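Local coordinates for protein alternansucrase (Leuconostoc mesenteroides, PDB 6HVG) that is a large, multidomain, calcium-containing member of glycosyl hydrolase family 70, carrying choline-binding-type beta-hairpin repeats beside a TIM-barrel-related catalytic region, at residues D207-G211 with K212-Y216; Q243-I246 with G247-I251. All coordinates share one frame; numbering follows the deposited sequence.

In the fold
Both contacts are local and lie on the surface, their centres about 51 Å from the centre of the chain, in its region of choline-binding-type repeats. Contact 1 comes first in sequence and lies wholly within one beta hairpin, strands 205-209 and 212-216, so main-chain hydrogen bonds across a tight turn dominate it. Contact 2 belongs to a connection, the loop leading into strand 249-251, where no ladder joins the two segments; apolar side chains and one amide-to-carbonyl bond do the work instead. The centres are about 16 Å apart, and the contacts meet where Ala213 O packs 3.5 Å from Pro244 CD.

Contact 1 (D207-G211 with K212-Y216); sequences DIVNG and KAQGY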
loop_
_atom_site.group_PDB
_atom_site.type_symbol
_atom_site.label_atom_id
_atom_site.label_comp_id
_atom_site.label_asym_id
_atom_site.label_seq_id
_atom_site.Cartn_x
_atom_site.Cartn_y
_atom_site.Cartn_z
ATOM N N ASP A 207 18.438 -15.080 -39.734
ATOM C CA ASP A 207 19.616 -14.686 -40.466
ATOM C C ASP A 207 19.455 -15.180 -41.900
ATOM O O ASP A 207 18.969 -16.292 -42.132
ATOM C CB ASP A 207 20.850 -15.320 -39.809
ATOM C CG ASP A 207 22.160 -14.608 -40.161
ATOM O OD1 ASP A 207 22.165 -13.676 -40.989
ATOM O OD2 ASP A 207 23.208 -14.995 -39.602
ATOM N N ILE A 208 19.847 -14.363 -42.873
ATOM C CA ILE A 208 19.997 -14.859 -44.241
ATOM C C ILE A 208 21.347 -15.565 -44.232
ATOM O O ILE A 208 22.389 -14.927 -44.003
ATOM C CB ILE A 208 19.959 -13.746 -45.316
ATOM C CG1 ILE A 208 18.770 -12.784 -45.127
ATOM C CG2 ILE A 208 19.892 -14.342 -46.699
ATOM C CD1 ILE A 208 17.408 -13.422 -45.030
ATOM N N VAL A 209 21.313 -16.888 -44.376
ATOM C CA VAL A 209 22.524 -17.715 -44.353
ATOM C C VAL A 209 22.704 -18.247 -45.735
ATOM O O VAL A 209 21.795 -18.838 -46.286
ATOM C CB VAL A 209 22.423 -18.899 -43.366
ATOM C CG1 VAL A 209 23.781 -19.551 -43.178
ATOM C CG2 VAL A 209 21.852 -18.440 -42.014
ATOM N N ASN A 210 23.876 -18.013 -46.303
ATOM C CA ASN A 210 24.069 -18.254 -47.709
ATOM C C ASN A 210 22.880 -17.616 -48.402
ATOM O O ASN A 210 22.583 -16.463 -48.113
ATOM C CB ASN A 210 24.239 -19.735 -47.955
ATOM C CG ASN A 210 25.487 -20.296 -47.241
ATOM O OD1 ASN A 210 26.613 -19.878 -47.507
ATOM N ND2 ASN A 210 25.284 -21.251 -46.336
ATOM N N GLY A 211 22.153 -18.305 -49.257
ATOM C CA GLY A 211 21.033 -17.634 -49.940
ATOM C C GLY A 211 19.678 -17.560 -49.227
ATOM O O GLY A 211 18.741 -16.930 -49.709
ATOM N N LYS A 212 19.549 -18.201 -48.079
ATOM C CA LYS A 212 18.233 -18.490 -47.568
ATOM C C LYS A 212 18.034 -18.104 -46.137
ATOM O O LYS A 212 18.963 -18.111 -45.348
ATOM C CB LYS A 212 17.962 -19.971 -47.770
ATOM C CG LYS A 212 17.777 -20.284 -49.240
ATOM C CD LYS A 212 18.044 -21.727 -49.570
ATOM C CE LYS A 212 17.873 -21.915 -51.051
ATOM N NZ LYS A 212 18.272 -23.289 -51.435
ATOM N N ALA A 213 16.791 -17.774 -45.824
ATOM C CA ALA A 213 16.419 -17.382 -44.471
ATOM C C ALA A 213 16.269 -18.607 -43.586
ATOM O O ALA A 213 15.698 -19.607 -43.998
ATOM C CB ALA A 213 15.125 -16.576 -44.477
ATOM N N GLN A 214 16.795 -18.509 -42.373
ATOM C CA GLN A 214 16.764 -19.594 -41.413
ATOM C C GLN A 214 16.533 -18.962 -40.035
ATOM O O GLN A 214 17.202 -18.004 -39.666
ATOM C CB GLN A 214 18.074 -20.427 -41.478
ATOM C CG GLN A 214 18.241 -21.243 -42.769
ATOM C CD GLN A 214 19.581 -21.997 -42.881
ATOM O OE1 GLN A 214 20.361 -22.084 -41.920
ATOM N NE2 GLN A 214 19.846 -22.549 -44.061
ATOM N N GLY A 215 15.551 -19.482 -39.298
ATOM C CA GLY A 215 15.184 -18.947 -37.987
ATOM C C GLY A 215 16.100 -19.505 -36.929
ATOM O O GLY A 215 16.683 -20.559 -37.122
ATOM N N TYR A 216 16.246 -18.790 -35.821
ATOM C CA TYR A 216 17.097 -19.251 -34.720
ATOM C C TYR A 216 16.512 -18.832 -33.405
ATOM O O TYR A 216 15.889 -17.786 -33.312
ATOM C CB TYR A 216 18.533 -18.718 -34.845
ATOM C CG TYR A 216 19.232 -19.245 -36.065
ATOM C CD1 TYR A 216 19.196 -18.542 -37.260
ATOM C CD2 TYR A 216 19.891 -20.473 -36.040
ATOM C CE1 TYR A 216 19.814 -19.036 -38.397
ATOM C CE2 TYR A 216 20.507 -20.979 -37.166
ATOM C CZ TYR A 216 20.468 -20.256 -38.346
ATOM O OH TYR A 216 21.070 -20.740 -39.472
#
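With CG2 beside its backbone N and CG1 anti to that N (chi1 -169°), Val209 sends CG2 to the hydroxyl end of Tyr216, whose own chi1 of -64° sets CG beside the backbone N. The methyl lines the buried ring at its edge, CG2 of Val209 being 3.5 Å from Tyr216 OH. Gln214 extends its chain across Val209 at about a right angle, and its OE1 takes a weak 2.9 Å hydrogen bond from Tyr216 OH. Asp207 CB comes obliquely to the same ring, 4.1 Å from Tyr216 CE1. An amide and a phenol suit this face because their carbon portions pack while their polar ends meet.

These strands form a two-stranded antiparallel hairpin of the kind repeated in choline-binding modules, closed by a type II' turn from Val209 to Lys212. Asn210 has the positive phi (47°) required at the first corner of such a turn, and Gly211 occupies the second corner. Val209 N donates to Lys212 O at 2.8 Å and Lys212 N returns a bond to Val209 O. Asp207 and Gln214 form the next hydrogen-bonded pair, joined by two longer bonds.

Between them lies the non-hydrogen-bonded pair Ile208 and Ala213 on the other face, where Ala213 CB offers a short apolar surface on which Ile208 CD1 rests at 3.9 Å. Beyond the hairpin, His192 NE2 hydrogen-bonds Asp207 OD2, and its ring also meets that of Tyr216.

Contact 2 (Q243-I246 with G247-I251); sequences QPLI and GLQTI
Leu245 lies across the aliphatic part of Gln249 at about a right angle, its CB 4.0 Å from Gln249 CG. The two belong to a choline-binding-type repeat, in which a loop links successive hairpins: here it leaves strand 235-238, turns at Gly247 and enters strand 249-251, which pairs with strand 254-256. Leucine suits this position because its branched end can reach two residues of the next strand. CD1 of Leu245 touches Gln249 and also meets Ile251 CD1 at 4.3 Å, while both Leu245 and Ile251 pack on Tyr237 of strand 235-238.

Gly247 has a positive phi of 84°, and Ile246 O lies close to where a side chain would start, which together make this a natural glycine position. Ile246 itself directs its side chain away from segment 247-251, while its carbonyl oxygen takes the one hydrogen bond between the segments.

That bond comes from Gln249, whose side chain doubles back at chi2 (-61°) and so carries its amide toward the loop. Glutamine suits the place because its methylene groups pack on Leu245 while its amide provides a donor. NE2 of Gln249 gives a hydrogen bond of 3.3 Å to Ile246 O, the nitrogen standing above the carbonyl plane, 46° out of it.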
loop_
_atom_site.group_PDB
_atom_site.type_symbol
_atom_site.label_atom_id
_atom_site.label_comp_id
_atom_site.label_asym_id
_atom_site.label_seq_id
_atom_site.Cartn_x
_atom_site.Cartn_y
_atom_site.Cartn_z
ATOM N N GLN A 243 13.018 -24.374 -43.693
ATOM C CA GLN A 243 12.821 -23.473 -44.812
ATOM C C GLN A 243 11.511 -22.733 -44.628
ATOM O O GLN A 243 10.511 -23.338 -44.263
ATOM C CB GLN A 243 12.804 -24.281 -46.113
ATOM C CG GLN A 243 14.125 -24.939 -46.410
ATOM C CD GLN A 243 14.144 -25.563 -47.773
ATOM O OE1 GLN A 243 13.119 -25.995 -48.285
ATOM N NE2 GLN A 243 15.315 -25.613 -48.381
ATOM N N PRO A 244 11.506 -21.406 -44.858
ATOM C CA PRO A 244 10.269 -20.673 -44.623
ATOM C C PRO A 244 9.194 -21.017 -45.617
ATOM O O PRO A 244 9.491 -21.309 -46.776
ATOM C CB PRO A 244 10.673 -19.221 -44.829
ATOM C CG PRO A 244 11.818 -19.292 -45.765
ATOM C CD PRO A 244 12.575 -20.523 -45.360
ATOM N N LEU A 245 7.941 -20.947 -45.171
ATOM C CA LEU A 245 6.818 -21.196 -46.069
ATOM C C LEU A 245 6.503 -19.924 -46.821
ATOM O O LEU A 245 6.662 -18.834 -46.295
ATOM C CB LEU A 245 5.586 -21.660 -45.288
ATOM C CG LEU A 245 5.654 -23.016 -44.592
ATOM C CD1 LEU A 245 4.425 -23.213 -43.710
ATOM C CD2 LEU A 245 5.774 -24.110 -45.643
ATOM N N ILE A 246 6.059 -20.090 -48.055
ATOM C CA ILE A 246 5.735 -18.995 -48.931
ATOM C C ILE A 246 4.347 -19.189 -49.512
ATOM O O ILE A 246 3.950 -20.300 -49.798
ATOM C CB ILE A 246 6.748 -18.999 -50.099
ATOM C CG1 ILE A 246 8.168 -18.917 -49.541
ATOM C CG2 ILE A 246 6.467 -17.862 -51.088
ATOM C CD1 ILE A 246 9.225 -19.092 -50.614
ATOM N N GLY A 247 3.629 -18.096 -49.729
ATOM C CA GLY A 247 2.308 -18.150 -50.328
ATOM C C GLY A 247 1.274 -18.442 -49.268
ATOM O O GLY A 247 1.549 -18.382 -48.060
ATOM N N LEU A 248 0.086 -18.799 -49.733
ATOM C CA LEU A 248 -1.032 -19.018 -48.845
ATOM C C LEU A 248 -0.812 -20.307 -48.056
ATOM O O LEU A 248 -0.361 -21.305 -48.595
ATOM C CB LEU A 248 -2.311 -19.099 -49.668
ATOM C CG LEU A 248 -3.643 -18.979 -48.927
ATOM C CD1 LEU A 248 -3.840 -17.569 -48.345
ATOM C CD2 LEU A 248 -4.762 -19.375 -49.884
ATOM N N GLN A 249 -1.102 -20.271 -46.768
ATOM C CA GLN A 249 -0.863 -21.415 -45.907
ATOM C C GLN A 249 -1.901 -21.472 -44.798
ATOM O O GLN A 249 -2.386 -20.444 -44.350
ATOM C CB GLN A 249 0.513 -21.280 -45.258
ATOM C CG GLN A 249 1.677 -21.297 -46.230
ATOM C CD GLN A 249 1.751 -22.587 -46.998
ATOM O OE1 GLN A 249 1.499 -23.649 -46.466
ATOM N NE2 GLN A 249 2.052 -22.497 -48.258
ATOM N N THR A 250 -2.206 -22.673 -44.328
ATOM C CA THR A 250 -3.048 -22.819 -43.160
ATOM C C THR A 250 -2.202 -23.390 -42.046
ATOM O O THR A 250 -1.598 -24.421 -42.232
ATOM C CB THR A 250 -4.283 -23.700 -43.438
ATOM O OG1 THR A 250 -4.839 -23.357 -44.720
ATOM C CG2 THR A 250 -5.340 -23.491 -42.354
ATOM N N ILE A 251 -2.157 -22.719 -40.899
ATOM C CA ILE A 251 -1.336 -23.152 -39.775
ATOM C C ILE A 251 -2.185 -23.159 -38.512
ATOM O O ILE A 251 -2.901 -22.187 -38.238
ATOM C CB ILE A 251 -0.126 -22.222 -39.568
ATOM C CG1 ILE A 251 0.599 -21.990 -40.908
ATOM C CG2 ILE A 251 0.823 -22.792 -38.517
ATOM C CD1 ILE A 251 1.919 -21.252 -40.788
#